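Local structure of glutathione S-transferase (Sphingobium chungbukense, 6M1T) at residues 103-108 against 156-161; 127-132 against 168-173. The protein probably transfers glutathione to electrophilic substrates, as beta-class glutathione S-transferases do, and binds glutathione in a two-subunit assembly. All coordinates share one frame; numbering follows the deposited sequence. Where two conformers were deposited one is given.

From the N terminus the chain first builds the thioredoxin-like N-terminal domain, a mixed sheet with helices, and then turns helical. Helix 89-108 opens contact 1 and helix 119-139 opens contact 2. Helix 153-162 then returns to close contact 1 over 47 intervening residues, and the loop after it closes contact 2 over 35. The segments alternate along the chain, so the two closures cross. Helix 119-139 ties them together: it packs on the end of helix 89-108, where the CB of A108 meets V129 CG2 and the F105 ring meets the CB of H132. Contact 1 reaches the glutathione site; contact 2 lies further out, about 12 Å away between centres.

Contact 1 (103-108 against 156-161); sequences SEFHKA and IYLFVM. With GSH (glutathione), chain C; GSH (glutathione), chain G.
The F105 ring overlaps the base of M161, its CE2 lying 3.7 Å from M161 CB, with the two side chains running antiparallel alongside one another. With its CG anti to the backbone N (chi1 -164°), F105 reaches across to helix 153-162. The L158 side chain runs roughly perpendicular to that of F105 and brings CD1 to 4.0 Å from F105 CE2. M161 SD sits 4.9 Å from the centroid of the F105 ring, an oblique Met-aromatic contact. That sulfur also approaches helix 89-108 itself, 3.9 Å from both the N and the CB of H106. A bend at chi3 (-137°) turns the methyl CE of M161 over one face of the Y157 ring, toward its rim.

The imidazole of H106 leads away from this apolar layer to the glutathione in this subunit's own site, where H106 NE2 is 3.5 Å from its SG2; C10 touches the same histidine. E104 points to the subunit interface instead. Its OE1 accepts a 2.9 Å hydrogen bond from N1 of the glutathione held by the second subunit, while OE2 makes a salt bridge to K107 of that subunit. The two helices thus meet without a cross-segment hydrogen bond: buried sulfur and hydrocarbon do the joining, and the neighbouring polar groups are directed to the ligands and the dimer interface.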
ATOM      1  N   SER A 103      -1.044   2.503   2.918  1.00 12.65           N
ATOM      2  CA  SER A 103      -2.207   2.985   2.139  1.00 13.60           C
ATOM      3  C   SER A 103      -3.247   3.617   3.071  1.00 13.37           C
ATOM      4  O   SER A 103      -3.932   4.530   2.641  1.00 14.71           O
ATOM      5  CB  SER A 103      -2.725   1.823   1.260  1.00 15.85           C
ATOM      6  OG  SER A 103      -1.625   1.868   0.333  0.50 22.94           O
ATOM      7  N   GLU A 104      -3.380   3.194   4.328  1.00 13.54           N
ATOM      8  CA  GLU A 104      -4.463   3.741   5.201  1.00 12.66           C
ATOM      9  C   GLU A 104      -3.863   4.569   6.354  1.00 13.10           C
ATOM     10  O   GLU A 104      -4.207   5.729   6.467  1.00 13.10           O
ATOM     11  CB  GLU A 104      -5.311   2.604   5.768  1.00 13.81           C
ATOM     12  CG  GLU A 104      -5.931   1.724   4.685  1.00 15.22           C
ATOM     13  CD  GLU A 104      -6.971   2.428   3.818  1.00 17.72           C
ATOM     14  OE1 GLU A 104      -7.388   1.846   2.809  1.00 20.41           O
ATOM     15  OE2 GLU A 104      -7.336   3.556   4.125  1.00 16.40           O
ATOM     16  N   PHE A 105      -3.005   3.981   7.181  1.00 13.14           N
ATOM     17  CA  PHE A 105      -2.489   4.628   8.425  1.00 13.24           C
ATOM     18  C   PHE A 105      -1.597   5.834   8.077  1.00 12.69           C
ATOM     19  O   PHE A 105      -1.897   6.948   8.472  1.00 12.89           O
ATOM     20  CB  PHE A 105      -1.757   3.605   9.291  1.00 13.90           C
ATOM     21  CG  PHE A 105      -1.546   4.075  10.709  1.00 14.55           C
ATOM     22  CD1 PHE A 105      -2.540   4.788  11.360  1.00 15.29           C
ATOM     23  CD2 PHE A 105      -0.349   3.840  11.373  1.00 16.55           C
ATOM     24  CE1 PHE A 105      -2.366   5.206  12.675  1.00 16.47           C
ATOM     25  CE2 PHE A 105      -0.170   4.284  12.682  1.00 16.24           C
ATOM     26  CZ  PHE A 105      -1.175   4.959  13.320  1.00 16.08           C
ATOM     27  N   HIS A 106      -0.592   5.626   7.233  1.00 15.09           N
ATOM     28  CA  HIS A 106       0.357   6.688   6.792  1.00 16.60           C
ATOM     29  C   HIS A 106      -0.470   7.853   6.283  1.00 14.26           C
ATOM     30  O   HIS A 106      -0.162   9.001   6.656  1.00 14.02           O
ATOM     31  CB  HIS A 106       1.371   6.147   5.747  1.00 19.64           C
ATOM     32  CG  HIS A 106       2.466   7.107   5.339  1.00 21.02           C
ATOM     33  ND1 HIS A 106       2.259   8.439   5.094  1.00 28.80           N
ATOM     34  CD2 HIS A 106       3.768   6.900   5.059  1.00 25.16           C
ATOM     35  CE1 HIS A 106       3.394   9.025   4.741  1.00 25.21           C
ATOM     36  NE2 HIS A 106       4.333   8.107   4.718  1.00 23.45           N
ATOM     37  N   LYS A 107      -1.401   7.587   5.363  1.00 17.24           N
ATOM     38  CA  LYS A 107      -2.071   8.637   4.566  1.00 18.82           C
ATOM     39  C   LYS A 107      -3.042   9.404   5.487  1.00 18.50           C
ATOM     40  O   LYS A 107      -3.172  10.625   5.273  1.00 16.56           O
ATOM     41  CB  LYS A 107      -2.692   8.057   3.282  1.00 21.66           C
ATOM     42  CG  LYS A 107      -1.686   7.476   2.270  1.00 23.29           C
ATOM     43  CD  LYS A 107      -0.420   8.306   2.086  1.00 26.74           C
ATOM     44  CE  LYS A 107       0.284   8.175   0.761  1.00 30.76           C
ATOM     45  NZ  LYS A 107      -0.038   9.319  -0.139  1.00 32.00           N
ATOM     46  N   ALA A 108      -3.589   8.779   6.547  1.00 16.62           N
ATOM     47  CA  ALA A 108      -4.385   9.486   7.595  1.00 18.66           C
ATOM     48  C   ALA A 108      -3.635  10.716   8.136  1.00 17.55           C
ATOM     49  O   ALA A 108      -4.305  11.711   8.431  1.00 22.46           O
ATOM     50  CB  ALA A 108      -4.763   8.556   8.731  1.00 17.04           C
ATOM     51  N   ILE A 156       8.105  -3.238  12.681  1.00 12.28           N
ATOM     52  CA  ILE A 156       9.063  -2.111  12.499  1.00 12.37           C
ATOM     53  C   ILE A 156       8.306  -0.921  11.887  1.00 12.04           C
ATOM     54  O   ILE A 156       8.427   0.192  12.343  1.00 12.64           O
ATOM     55  CB  ILE A 156      10.259  -2.526  11.643  1.00 13.40           C
ATOM     56  CG1 ILE A 156      11.130  -3.602  12.323  1.00 11.83           C
ATOM     57  CG2 ILE A 156      11.046  -1.241  11.345  1.00 12.12           C
ATOM     58  CD1 ILE A 156      12.225  -4.157  11.405  1.00 12.20           C
ATOM     59  N   TYR A 157       7.540  -1.170  10.850  1.00 12.91           N
ATOM     60  CA  TYR A 157       6.813  -0.111  10.101  1.00 11.69           C
ATOM     61  C   TYR A 157       5.762   0.562  10.995  1.00 10.89           C
ATOM     62  O   TYR A 157       5.735   1.799  11.094  1.00 10.15           O
ATOM     63  CB  TYR A 157       6.203  -0.786   8.896  1.00 12.63           C
ATOM     64  CG  TYR A 157       5.744   0.103   7.774  1.00 13.32           C
ATOM     65  CD1 TYR A 157       6.235   1.384   7.566  1.00 15.07           C
ATOM     66  CD2 TYR A 157       4.887  -0.440   6.835  1.00 15.39           C
ATOM     67  CE1 TYR A 157       5.801   2.143   6.479  1.00 17.00           C
ATOM     68  CE2 TYR A 157       4.475   0.283   5.734  1.00 14.56           C
ATOM     69  CZ  TYR A 157       4.940   1.568   5.546  1.00 17.27           C
ATOM     70  OH  TYR A 157       4.461   2.270   4.465  1.00 17.62           O
ATOM     71  N   LEU A 158       4.975  -0.243  11.737  1.00 10.94           N
ATOM     72  CA  LEU A 158       3.945   0.294  12.654  1.00 10.86           C
ATOM     73  C   LEU A 158       4.645   1.120  13.720  1.00 10.87           C
ATOM     74  O   LEU A 158       4.191   2.247  13.971  1.00 12.67           O
ATOM     75  CB  LEU A 158       3.114  -0.825  13.288  1.00 11.60           C
ATOM     76  CG  LEU A 158       2.084  -0.388  14.328  1.00 11.91           C
ATOM     77  CD1 LEU A 158       1.121   0.669  13.760  1.00 12.88           C
ATOM     78  CD2 LEU A 158       1.331  -1.612  14.855  1.00 11.81           C
ATOM     79  N   PHE A 159       5.701   0.555  14.331  1.00 11.00           N
ATOM     80  CA  PHE A 159       6.461   1.249  15.409  1.00 12.16           C
ATOM     81  C   PHE A 159       6.860   2.653  14.958  1.00 12.07           C
ATOM     82  O   PHE A 159       6.645   3.611  15.665  1.00 10.58           O
ATOM     83  CB  PHE A 159       7.723   0.469  15.741  1.00 13.10           C
ATOM     84  CG  PHE A 159       8.639   1.170  16.692  1.00 15.57           C
ATOM     85  CD1 PHE A 159       8.368   1.133  18.049  1.00 16.55           C
ATOM     86  CD2 PHE A 159       9.822   1.753  16.249  1.00 17.27           C
ATOM     87  CE1 PHE A 159       9.238   1.704  18.965  1.00 16.39           C
ATOM     88  CE2 PHE A 159      10.692   2.326  17.168  1.00 18.13           C
ATOM     89  CZ  PHE A 159      10.382   2.328  18.515  1.00 18.68           C
ATOM     90  N   VAL A 160       7.381   2.778  13.727  1.00 11.91           N
ATOM     91  CA  VAL A 160       7.835   4.098  13.213  1.00 11.20           C
ATOM     92  C   VAL A 160       6.664   5.086  13.180  1.00 11.36           C
ATOM     93  O   VAL A 160       6.800   6.195  13.704  1.00 12.55           O
ATOM     94  CB  VAL A 160       8.566   3.990  11.866  1.00 12.15           C
ATOM     95  CG1 VAL A 160       8.767   5.366  11.246  1.00 12.77           C
ATOM     96  CG2 VAL A 160       9.871   3.259  12.038  1.00 12.27           C
ATOM     97  N   MET A 161       5.532   4.718  12.608  1.00 11.60           N
ATOM     98  CA  MET A 161       4.341   5.586  12.519  1.00 12.86           C
ATOM     99  C   MET A 161       3.727   5.865  13.908  1.00 13.44           C
ATOM    100  O   MET A 161       3.166   6.921  14.059  1.00 12.19           O
ATOM    101  CB  MET A 161       3.318   4.939  11.574  1.00 13.81           C
ATOM    102  CG  MET A 161       3.894   4.756  10.167  1.00 16.86           C
ATOM    103  SD  MET A 161       2.549   4.274   9.008  1.00 21.51           S
ATOM    104  CE  MET A 161       3.349   2.995   8.066  1.00 23.46           C
TER
HETATM  105  N1  GSH C 301       4.058   5.260  -0.544  1.00 11.67           N
HETATM  106  CA1 GSH C 301       5.432   5.633  -0.165  1.00 12.34           C
HETATM  107  C1  GSH C 301       6.095   4.483   0.604  1.00 13.09           C
HETATM  108  O11 GSH C 301       5.329   3.704   1.185  1.00 14.29           O
HETATM  109  O12 GSH C 301       7.372   4.429   0.582  1.00 13.25           O
HETATM  110  CB1 GSH C 301       5.353   6.903   0.688  1.00 12.53           C
HETATM  111  CG1 GSH C 301       6.668   7.607   0.887  1.00 12.37           C
HETATM  112  CD1 GSH C 301       6.433   8.957   1.562  1.00 12.64           C
HETATM  113  OE1 GSH C 301       5.343   9.543   1.533  1.00 13.32           O
HETATM  114  N2  GSH C 301       7.498   9.496   2.138  1.00 12.30           N
HETATM  115  CA2 GSH C 301       7.549  10.798   2.772  1.00 14.17           C
HETATM  116  C2  GSH C 301       8.234  11.829   1.892  1.00 15.13           C
HETATM  117  O2  GSH C 301       9.311  11.562   1.358  1.00 16.20           O
HETATM  118  CB2 GSH C 301       8.231  10.732   4.137  1.00 14.64           C
HETATM  119  SG2 GSH C 301       7.236   9.901   5.414  1.00 16.62           S
HETATM  120  N3  GSH C 301       7.572  12.953   1.685  1.00 16.94           N
HETATM  121  CA3 GSH C 301       8.109  14.039   0.903  1.00 20.22           C
HETATM  122  C3  GSH C 301       7.168  14.481  -0.221  1.00 25.76           C
HETATM  123  O31 GSH C 301       6.185  13.755  -0.475  1.00 29.59           O
HETATM  124  O32 GSH C 301       7.463  15.530  -0.832  1.00 31.96           O
HETATM  125  N1  GSH G 301      -6.195   0.022   0.954  1.00 17.35           N
HETATM  126  CA1 GSH G 301      -7.412  -0.754   0.609  1.00 17.22           C
HETATM  127  C1  GSH G 301      -7.076  -1.813  -0.476  1.00 18.72           C
HETATM  128  O11 GSH G 301      -7.742  -2.894  -0.469  1.00 18.98           O
HETATM  129  O12 GSH G 301      -6.138  -1.564  -1.260  1.00 19.87           O
HETATM  130  CB1 GSH G 301      -8.488   0.271   0.222  1.00 17.19           C
HETATM  131  CG1 GSH G 301      -9.792  -0.346  -0.253  1.00 15.40           C
HETATM  132  CD1 GSH G 301     -10.829   0.741  -0.454  1.00 18.12           C
HETATM  133  OE1 GSH G 301     -10.607   1.915  -0.153  1.00 14.11           O
HETATM  134  N2  GSH G 301     -11.988   0.322  -0.947  1.00 15.49           N
HETATM  135  CA2 GSH G 301     -13.144   1.167  -1.178  1.00 16.39           C
HETATM  136  C2  GSH G 301     -14.204   0.999  -0.102  1.00 16.43           C
HETATM  137  O2  GSH G 301     -14.558  -0.111   0.298  1.00 16.32           O
HETATM  138  CB2 GSH G 301     -13.694   0.905  -2.574  1.00 16.05           C
HETATM  139  SG2 GSH G 301     -12.569   1.455  -3.874  1.00 20.09           S
HETATM  140  N3  GSH G 301     -14.725   2.109   0.382  1.00 18.57           N
HETATM  141  CA3 GSH G 301     -15.791   2.099   1.348  1.00 24.70           C
HETATM  142  C3  GSH G 301     -15.370   2.765   2.653  1.00 29.03           C
HETATM  143  O31 GSH G 301     -16.228   2.837   3.549  1.00 38.25           O
HETATM  144  O32 GSH G 301     -14.197   3.211   2.715  1.00 33.61           O

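Contact 2 (127-132 against 168-173); sequences TAVKNH and VGIDMS
Apolar contact in the all-helical C-terminal domain of the glutathione S-transferase fold carries this pairing, with I170 reaching V129 from the loop between helices 153-162 and 176-186. I170 CD1 comes to 3.5 Å from V129 CG1 and 4.0 Å from V129 CB, the tip of the longer chain laid against one branch of the valine. The isoleucine gets there because CG1 stands beside its backbone N (chi1 -68°) and the chain then runs out extended (chi2 177°), carrying CD1 to the helix. Of the two methyls of V129, CG1 is the branch that meets the loop. P165 and L133 also touch I170, so this loop residue is buried between its own connection and helix 119-139.

A looser apolar contact comes from K130, one residue further along the helix. Its CG passes 4.1 Å from the same I170 CD1, so the methylene part of the lysine borders the isoleucine on the solvent-exposed side of the helix. K130 also touches Y175, further along the loop.

Polar interactions do not bridge the two segments; they organise each one separately. In the helix, N131 N bonds back to T127 O and H132 N to A128 O. Beyond I170 the chain tightens into 3-10 geometry from M172 onward, where M172 packs on L133 and lines the pocket of a bound cysteine. D171, just before it, is placed as in an Asx turn: OD1 faces S173 N at a modelled 2.5 Å, too short to be taken at face value, with an angle of 151° at the hydrogen.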
ATOM      1  N   THR A 127      -9.093  12.876  13.793  1.00 41.83           N
ATOM      2  CA  THR A 127     -10.167  11.881  14.069  1.00 39.58           C
ATOM      3  C   THR A 127      -9.830  10.530  13.437  1.00 38.24           C
ATOM      4  O   THR A 127     -10.020   9.491  14.106  1.00 40.10           O
ATOM      5  CB  THR A 127     -11.528  12.344  13.525  1.00 43.13           C
ATOM      6  OG1 THR A 127     -11.926  13.446  14.332  1.00 37.81           O
ATOM      7  CG2 THR A 127     -12.591  11.267  13.552  1.00 42.78           C
ATOM      8  N   ALA A 128      -9.432  10.542  12.166  1.00 34.09           N
ATOM      9  CA  ALA A 128      -9.090   9.331  11.393  1.00 29.72           C
ATOM     10  C   ALA A 128      -7.918   8.618  12.073  1.00 25.98           C
ATOM     11  O   ALA A 128      -7.968   7.411  12.195  1.00 25.58           O
ATOM     12  CB  ALA A 128      -8.772   9.691   9.964  1.00 29.16           C
ATOM     13  N   VAL A 129      -6.898   9.359  12.481  1.00 25.23           N
ATOM     14  CA  VAL A 129      -5.692   8.784  13.144  1.00 24.75           C
ATOM     15  C   VAL A 129      -6.103   8.157  14.483  1.00 26.22           C
ATOM     16  O   VAL A 129      -5.726   6.978  14.730  1.00 23.06           O
ATOM     17  CB  VAL A 129      -4.596   9.836  13.331  1.00 24.12           C
ATOM     18  CG1 VAL A 129      -3.544   9.316  14.300  1.00 22.83           C
ATOM     19  CG2 VAL A 129      -4.003  10.240  11.975  1.00 23.63           C
ATOM     20  N   LYS A 130      -6.893   8.871  15.298  1.00 28.65           N
ATOM     21  CA  LYS A 130      -7.328   8.373  16.638  1.00 28.37           C
ATOM     22  C   LYS A 130      -8.182   7.116  16.467  1.00 28.26           C
ATOM     23  O   LYS A 130      -8.008   6.168  17.273  1.00 25.85           O
ATOM     24  CB  LYS A 130      -7.993   9.515  17.418  1.00 30.94           C
ATOM     25  CG  LYS A 130      -7.009  10.605  17.811  1.00 32.82           C
ATOM     26  CD  LYS A 130      -7.448  11.515  18.941  1.00 38.22           C
ATOM     27  CE  LYS A 130      -8.259  12.695  18.460  1.00 40.05           C
ATOM     28  NZ  LYS A 130      -8.670  13.561  19.589  1.00 44.44           N
ATOM     29  N   ASN A 131      -8.987   7.033  15.399  1.00 28.91           N
ATOM     30  CA  ASN A 131      -9.763   5.813  15.040  1.00 27.22           C
ATOM     31  C   ASN A 131      -8.842   4.620  14.748  1.00 27.25           C
ATOM     32  O   ASN A 131      -9.099   3.456  15.219  1.00 24.85           O
ATOM     33  CB  ASN A 131     -10.647   6.054  13.814  1.00 31.64           C
ATOM     34  CG  ASN A 131     -11.972   6.715  14.132  1.00 37.81           C
ATOM     35  OD1 ASN A 131     -12.778   6.935  13.228  1.00 44.29           O
ATOM     36  ND2 ASN A 131     -12.203   7.053  15.393  1.00 33.32           N
ATOM     37  N   HIS A 132      -7.834   4.838  13.904  1.00 22.92           N
ATOM     38  CA  HIS A 132      -6.824   3.818  13.555  1.00 21.30           C
ATOM     39  C   HIS A 132      -6.129   3.340  14.838  1.00 19.89           C
ATOM     40  O   HIS A 132      -5.862   2.135  14.943  1.00 21.83           O
ATOM     41  CB  HIS A 132      -5.829   4.406  12.536  1.00 20.53           C
ATOM     42  CG  HIS A 132      -6.335   4.341  11.133  1.00 19.91           C
ATOM     43  ND1 HIS A 132      -6.752   3.156  10.568  1.00 19.94           N
ATOM     44  CD2 HIS A 132      -6.424   5.272  10.150  1.00 21.71           C
ATOM     45  CE1 HIS A 132      -7.103   3.351   9.304  1.00 21.30           C
ATOM     46  NE2 HIS A 132      -6.923   4.626   9.022  1.00 19.13           N
ATOM     47  N   VAL A 168       1.870  15.648  16.434  1.00 21.91           N
ATOM     48  CA  VAL A 168       0.684  16.336  15.848  1.00 25.32           C
ATOM     49  C   VAL A 168      -0.448  16.331  16.870  1.00 26.91           C
ATOM     50  O   VAL A 168      -1.591  16.188  16.472  1.00 29.51           O
ATOM     51  CB  VAL A 168       0.276  15.712  14.501  1.00 25.48           C
ATOM     52  CG1 VAL A 168       1.338  15.982  13.455  1.00 25.37           C
ATOM     53  CG2 VAL A 168      -0.010  14.214  14.634  1.00 25.09           C
ATOM     54  N   GLY A 169      -0.105  16.469  18.154  1.00 27.21           N
ATOM     55  CA  GLY A 169      -1.035  16.874  19.225  1.00 28.19           C
ATOM     56  C   GLY A 169      -1.939  15.753  19.684  1.00 27.13           C
ATOM     57  O   GLY A 169      -3.003  16.063  20.171  1.00 26.16           O
ATOM     58  N   ILE A 170      -1.516  14.494  19.576  1.00 23.45           N
ATOM     59  CA  ILE A 170      -2.343  13.318  19.950  1.00 26.90           C
ATOM     60  C   ILE A 170      -1.674  12.651  21.150  1.00 28.47           C
ATOM     61  O   ILE A 170      -0.484  12.313  21.061  1.00 28.48           O
ATOM     62  CB  ILE A 170      -2.502  12.361  18.746  1.00 24.44           C
ATOM     63  CG1 ILE A 170      -3.344  12.999  17.641  1.00 25.80           C
ATOM     64  CG2 ILE A 170      -3.045  11.004  19.158  1.00 24.55           C
ATOM     65  CD1 ILE A 170      -3.486  12.139  16.383  1.00 26.73           C
ATOM     66  N   ASP A 171      -2.408  12.461  22.242  1.00 30.92           N
ATOM     67  CA  ASP A 171      -1.852  11.897  23.496  1.00 28.18           C
ATOM     68  C   ASP A 171      -1.902  10.374  23.411  1.00 26.94           C
ATOM     69  O   ASP A 171      -3.010   9.821  23.411  1.00 28.96           O
ATOM     70  CB  ASP A 171      -2.635  12.414  24.712  1.00 34.39           C
ATOM     71  CG  ASP A 171      -2.291  11.687  25.999  1.00 37.36           C
ATOM     72  OD1 ASP A 171      -1.626  10.631  25.924  1.00 36.38           O
ATOM     73  OD2 ASP A 171      -2.686  12.188  27.072  1.00 49.07           O
ATOM     74  N   MET A 172      -0.750   9.704  23.403  1.00 24.97           N
ATOM     75  CA  MET A 172      -0.696   8.234  23.211  1.00 28.47           C
ATOM     76  C   MET A 172      -1.017   7.490  24.526  1.00 26.15           C
ATOM     77  O   MET A 172      -1.127   6.242  24.470  1.00 25.75           O
ATOM     78  CB  MET A 172       0.658   7.795  22.643  1.00 26.87           C
ATOM     79  CG  MET A 172       0.907   8.292  21.222  1.00 27.66           C
ATOM     80  SD  MET A 172      -0.203   7.456  20.087  1.00 24.84           S
ATOM     81  CE  MET A 172       0.539   5.833  20.062  1.00 27.74           C
ATOM     82  N   SER A 173      -1.306   8.200  25.627  1.00 33.50           N
ATOM     83  CA  SER A 173      -1.824   7.588  26.894  1.00 34.53           C
ATOM     84  C   SER A 173      -3.138   6.816  26.665  1.00 32.59           C
ATOM     85  O   SER A 173      -3.332   5.748  27.305  1.00 34.17           O
ATOM     86  CB  SER A 173      -1.994   8.619  27.996  1.00 35.86           C
ATOM     87  OG  SER A 173      -0.749   8.850  28.618  1.00 40.45           O
TER